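Local coordinates for protein glyoxalase-related enzyme, AraC type (PDB 3BT3) that is of unknown function but has the glyoxalase-like VOC fold and probably forms part of an AraC-type transcription regulator, at residues K34-K37 and W38-I42; A103-K106 and Y107-N111. All coordinates share one frame; numbering follows the deposited sequence.

Contact 1: residues K34-K37 and W38-I42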
loop_
_atom_site.group_PDB
_atom_site.type_symbol
_atom_site.label_atom_id
_atom_site.label_comp_id
_atom_site.label_asym_id
_atom_site.label_seq_id
_atom_site.Cartn_x
_atom_site.Cartn_y
_atom_site.Cartn_z
ATOM N N LYS A 34 -1.833 -20.181 1.398
ATOM C CA LYS A 34 -3.196 -20.064 1.911
ATOM C C LYS A 34 -3.752 -18.657 1.657
ATOM O O LYS A 34 -4.932 -18.503 1.332
ATOM C CB LYS A 34 -3.244 -20.393 3.415
ATOM C CG LYS A 34 -4.636 -20.233 4.037
ATOM C CD LYS A 34 -4.720 -20.794 5.456
ATOM C CE LYS A 34 -4.071 -19.872 6.478
ATOM N NZ LYS A 34 -4.828 -18.593 6.659
ATOM N N THR A 35 -2.899 -17.643 1.804
ATOM C CA THR A 35 -3.292 -16.253 1.584
ATOM C C THR A 35 -3.660 -16.032 0.124
ATOM O O THR A 35 -4.670 -15.407 -0.186
ATOM C CB THR A 35 -2.156 -15.300 1.958
ATOM O OG1 THR A 35 -1.922 -15.391 3.367
ATOM C CG2 THR A 35 -2.503 -13.857 1.588
ATOM N N VAL A 36 -2.839 -16.570 -0.766
ATOM C CA VAL A 36 -3.077 -16.451 -2.197
ATOM C C VAL A 36 -4.359 -17.180 -2.619
ATOM O O VAL A 36 -5.085 -16.704 -3.493
ATOM C CB VAL A 36 -1.876 -17.019 -2.988
ATOM C CG1 VAL A 36 -2.260 -17.283 -4.425
ATOM C CG2 VAL A 36 -0.723 -16.046 -2.932
ATOM N N LYS A 37 -4.631 -18.330 -2.008
ATOM C CA LYS A 37 -5.825 -19.098 -2.349
ATOM C C LYS A 37 -7.056 -18.326 -1.912
ATOM O O LYS A 37 -8.095 -18.357 -2.573
ATOM C CB LYS A 37 -5.797 -20.471 -1.674
ATOM C CG LYS A 37 -5.011 -21.507 -2.454
ATOM C CD LYS A 37 -4.814 -22.793 -1.657
ATOM C CE LYS A 37 -4.245 -23.928 -2.526
ATOM N NZ LYS A 37 -2.926 -23.596 -3.158
ATOM N N TRP A 38 -6.923 -17.608 -0.806
ATOM C CA TRP A 38 -8.027 -16.826 -0.290
ATOM C C TRP A 38 -8.328 -15.680 -1.260
ATOM O O TRP A 38 -9.483 -15.480 -1.660
ATOM C CB TRP A 38 -7.682 -16.279 1.093
ATOM C CG TRP A 38 -8.801 -15.527 1.706
ATOM C CD1 TRP A 38 -9.860 -16.046 2.399
ATOM C CD2 TRP A 38 -9.019 -14.120 1.632
ATOM N NE1 TRP A 38 -10.728 -15.046 2.759
ATOM C CE2 TRP A 38 -10.237 -13.850 2.299
ATOM C CE3 TRP A 38 -8.305 -13.056 1.069
ATOM C CZ2 TRP A 38 -10.762 -12.555 2.409
ATOM C CZ3 TRP A 38 -8.826 -11.767 1.180
ATOM C CH2 TRP A 38 -10.044 -11.531 1.846
ATOM N N PHE A 39 -7.291 -14.941 -1.650
ATOM C CA PHE A 39 -7.483 -13.838 -2.571
ATOM C C PHE A 39 -8.113 -14.331 -3.864
ATOM O O PHE A 39 -8.852 -13.598 -4.521
ATOM C CB PHE A 39 -6.153 -13.149 -2.888
ATOM C CG PHE A 39 -5.824 -12.012 -1.970
ATOM C CD1 PHE A 39 -5.106 -12.225 -0.800
ATOM C CD2 PHE A 39 -6.241 -10.723 -2.275
ATOM C CE1 PHE A 39 -4.811 -11.177 0.048
ATOM C CE2 PHE A 39 -5.951 -9.661 -1.432
ATOM C CZ PHE A 39 -5.238 -9.885 -0.274
ATOM N N GLU A 40 -7.812 -15.572 -4.233
ATOM C CA GLU A 40 -8.353 -16.154 -5.460
ATOM C C GLU A 40 -9.798 -16.632 -5.291
ATOM O O GLU A 40 -10.683 -16.266 -6.071
ATOM C CB GLU A 40 -7.478 -17.331 -5.936
ATOM C CG GLU A 40 -6.175 -16.930 -6.637
ATOM C CD GLU A 40 -5.243 -18.121 -6.937
ATOM O OE1 GLU A 40 -4.229 -17.936 -7.660
ATOM O OE2 GLU A 40 -5.511 -19.241 -6.447
ATOM N N GLU A 41 -10.037 -17.434 -4.263
ATOM C CA GLU A 41 -11.362 -17.991 -4.033
ATOM C C GLU A 41 -12.433 -17.039 -3.540
ATOM O O GLU A 41 -13.597 -17.192 -3.891
ATOM C CB GLU A 41 -11.270 -19.168 -3.063
ATOM C CG GLU A 41 -10.459 -20.335 -3.585
ATOM C CD GLU A 41 -10.262 -21.412 -2.534
ATOM O OE1 GLU A 41 -11.275 -21.830 -1.928
ATOM O OE2 GLU A 41 -9.103 -21.834 -2.314
ATOM N N ILE A 42 -12.054 -16.059 -2.731
ATOM C CA ILE A 42 -13.036 -15.141 -2.190
ATOM C C ILE A 42 -13.179 -13.818 -2.925
ATOM O O ILE A 42 -14.298 -13.376 -3.189
ATOM C CB ILE A 42 -12.750 -14.846 -0.714
ATOM C CG1 ILE A 42 -12.590 -16.161 0.062
ATOM C CG2 ILE A 42 -13.857 -13.993 -0.135
ATOM C CD1 ILE A 42 -13.664 -17.198 -0.221
#

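Contact 2: residues A103-K106 and Y107-N111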
loop_
_atom_site.group_PDB
_atom_site.type_symbol
_atom_site.label_atom_id
_atom_site.label_comp_id
_atom_site.label_asym_id
_atom_site.label_seq_id
_atom_site.Cartn_x
_atom_site.Cartn_y
_atom_site.Cartn_z
ATOM N N ALA A 103 -21.713 -5.665 -6.194
ATOM C CA ALA A 103 -21.258 -6.880 -6.846
ATOM C C ALA A 103 -20.175 -7.534 -5.984
ATOM O O ALA A 103 -20.169 -8.750 -5.817
ATOM C CB ALA A 103 -20.711 -6.566 -8.241
ATOM N N LEU A 104 -19.266 -6.735 -5.429
ATOM C CA LEU A 104 -18.212 -7.297 -4.590
ATOM C C LEU A 104 -18.778 -8.059 -3.399
ATOM O O LEU A 104 -18.433 -9.216 -3.169
ATOM C CB LEU A 104 -17.274 -6.208 -4.062
ATOM C CG LEU A 104 -16.310 -6.694 -2.968
ATOM C CD1 LEU A 104 -15.412 -7.764 -3.527
ATOM C CD2 LEU A 104 -15.473 -5.541 -2.445
ATOM N N HIS A 105 -19.647 -7.402 -2.644
ATOM C CA HIS A 105 -20.242 -8.007 -1.464
ATOM C C HIS A 105 -20.936 -9.330 -1.781
ATOM O O HIS A 105 -20.799 -10.317 -1.046
ATOM C CB HIS A 105 -21.228 -7.028 -0.842
ATOM C CG HIS A 105 -21.717 -7.443 0.507
ATOM N ND1 HIS A 105 -22.636 -8.454 0.686
ATOM C CD2 HIS A 105 -21.409 -6.991 1.743
ATOM C CE1 HIS A 105 -22.873 -8.604 1.977
ATOM N NE2 HIS A 105 -22.140 -7.729 2.641
ATOM N N LYS A 106 -21.671 -9.343 -2.887
ATOM C CA LYS A 106 -22.390 -10.529 -3.318
ATOM C C LYS A 106 -21.414 -11.632 -3.731
ATOM O O LYS A 106 -21.636 -12.815 -3.438
ATOM C CB LYS A 106 -23.312 -10.170 -4.480
ATOM C CG LYS A 106 -24.119 -11.323 -5.040
ATOM C CD LYS A 106 -25.226 -10.787 -5.943
ATOM C CE LYS A 106 -26.009 -11.896 -6.630
ATOM N NZ LYS A 106 -25.202 -12.582 -7.687
ATOM N N TYR A 107 -20.332 -11.245 -4.402
ATOM C CA TYR A 107 -19.330 -12.214 -4.835
ATOM C C TYR A 107 -18.701 -12.901 -3.625
ATOM O O TYR A 107 -18.618 -14.124 -3.568
ATOM C CB TYR A 107 -18.243 -11.517 -5.644
ATOM C CG TYR A 107 -17.304 -12.465 -6.348
ATOM C CD1 TYR A 107 -17.738 -13.220 -7.436
ATOM C CD2 TYR A 107 -15.969 -12.579 -5.953
ATOM C CE1 TYR A 107 -16.870 -14.059 -8.121
ATOM C CE2 TYR A 107 -15.090 -13.417 -6.631
ATOM C CZ TYR A 107 -15.545 -14.152 -7.717
ATOM O OH TYR A 107 -14.676 -14.959 -8.421
ATOM N N VAL A 108 -18.256 -12.095 -2.664
ATOM C CA VAL A 108 -17.646 -12.611 -1.448
ATOM C C VAL A 108 -18.635 -13.540 -0.744
ATOM O O VAL A 108 -18.320 -14.702 -0.470
ATOM C CB VAL A 108 -17.240 -11.454 -0.491
ATOM C CG1 VAL A 108 -16.782 -12.009 0.846
ATOM C CG2 VAL A 108 -16.121 -10.627 -1.116
ATOM N N LYS A 109 -19.831 -13.031 -0.455
ATOM C CA LYS A 109 -20.843 -13.850 0.209
ATOM C C LYS A 109 -21.116 -15.126 -0.578
ATOM O O LYS A 109 -21.193 -16.212 -0.011
ATOM C CB LYS A 109 -22.149 -13.065 0.390
ATOM C CG LYS A 109 -22.253 -12.306 1.719
ATOM C CD LYS A 109 -22.127 -13.260 2.904
ATOM C CE LYS A 109 -23.013 -12.851 4.075
ATOM N NZ LYS A 109 -22.616 -11.552 4.703
ATOM N N GLU A 110 -21.249 -14.989 -1.891
ATOM C CA GLU A 110 -21.516 -16.134 -2.746
ATOM C C GLU A 110 -20.418 -17.174 -2.658
ATOM O O GLU A 110 -20.678 -18.368 -2.836
ATOM C CB GLU A 110 -21.682 -15.695 -4.202
ATOM C CG GLU A 110 -23.098 -15.844 -4.715
ATOM C CD GLU A 110 -24.085 -14.931 -4.000
ATOM O OE1 GLU A 110 -24.071 -14.886 -2.745
ATOM O OE2 GLU A 110 -24.881 -14.259 -4.700
ATOM N N ASN A 111 -19.194 -16.731 -2.387
ATOM C CA ASN A 111 -18.089 -17.669 -2.289
ATOM C C ASN A 111 -17.873 -18.238 -0.895
ATOM O O ASN A 111 -16.837 -18.837 -0.616
ATOM C CB ASN A 111 -16.810 -17.044 -2.836
ATOM C CG ASN A 111 -16.774 -17.059 -4.353
ATOM O OD1 ASN A 111 -16.868 -18.123 -4.974
ATOM N ND2 ASN A 111 -16.639 -15.883 -4.961
#

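Contact 1: residues K34-K37 and W38-I42
Thr-35 and Phe-39 run side by side, one turn apart on helix 32-41, the helix of the first beta-alpha-beta-beta-beta module of this VOC-type fold. The methyl CG2 of Thr-35, anti to the backbone N (OG1 at chi1 -65°), lies 3.9 Å from CE1 of Phe-39, while OG1 is left to hydrogen-bond Asp-135 and Thr-29. The carbonyl of Thr-35 accepts Phe-39 N in a nearly straight bond and also meets the ring in its plane, O lying 3.3 Å from CD1 of Phe-39. Over the centre of one face of that ring sits CZ3 of Trp-38, 4.1 Å above the plane, so the phenyl ring of Phe-39 presents its face to the rim of the indole. Outside the helix, Trp-45 meets Phe-39, Trp-113 meets Trp-38 edge-to-face, and Val-63 of strand 58-64 packs on both Phe-39 and Val-36.

Glu-40 extends alongside Val-36, both pointing the same way, its OE1 3.8 Å from CG1 of Val-36. Lys-37 and Glu-41 form no ion pair: NZ of Lys-37 stays 6.5 Å from OE2 of Glu-41, which instead lies 3.6 Å from CB of Lys-37.

Contact 2: residues A103-K106 and Y107-N111
Lys-106 and Glu-110 supply the ionic part of this contact, crossing at a slant one helical turn apart. NZ of Lys-106 reaches OE2 of Glu-110 at 3.4 Å, a salt bridge at the long end of the range. The lysine chain is extended up to CE and bends at its last torsion (chi4 -71°), which brings the ammonium group back beside the carboxylate. Glu-110 bends in turn at chi2 (65°), folding its carboxylate back along the helix, with the same OE2 also close to the aliphatic part of the lysine. Both residues are exposed, so the pair lies on the solvent side of the helix.

Four backbone bonds link the two halves, from the amides of Tyr-107, Val-108, Lys-109 and Glu-110 to the carbonyls four residues earlier. The one from Val-108 N to Leu-104 O is the straightest, at 175°. This is helix 101-110, the helix of the second beta-alpha-beta-beta-beta module of the VOC fold, which ends as Asn-111 leaves helical geometry. There the side-chain amide of Asn-111 turns over one face of Tyr-107, ND2 lying 3.3 Å above the plane of the phenol ring, over its centre.

Apolar contact comes from the buried face. CD1 of Leu-104 meets CG2 of Val-108 at 3.8 Å, the two side chains lying side by side and pointing the same way. Across the subunit interface, Tyr-18 of the second subunit packs on Leu-104, and Arg-16 of the second subunit on Tyr-107.

His-105 and Lys-109 also run alongside each other. CE1 of the imidazole lies 3.8 Å from CG of Lys-109, approached obliquely, and Ile-116 packs against His-105. The ammonium of Lys-109 has a long, weak ion pair with Asp-114.

In the fold
From the N terminus, strand 26-29 leads into helix 32-41, where contact 1 lies; after strands 46-52, 58-64, 81-85 and 92-99 the chain reaches helix 101-110, which carries contact 2. Each contact spans adjoining turns of one helix and closes no long loop, so the two stand in series, neither nested nor crossed. Their centres are about 14 Å apart, yet the helix ends meet: CG2 of Ile-42 packs against CG1 of Val-108 at 3.7 Å, and O of Glu-41 lies 3.2 Å from CG of Asn-111. This meeting joins the helices of the two four-stranded sheets, while helix 101-110 also faces the second subunit.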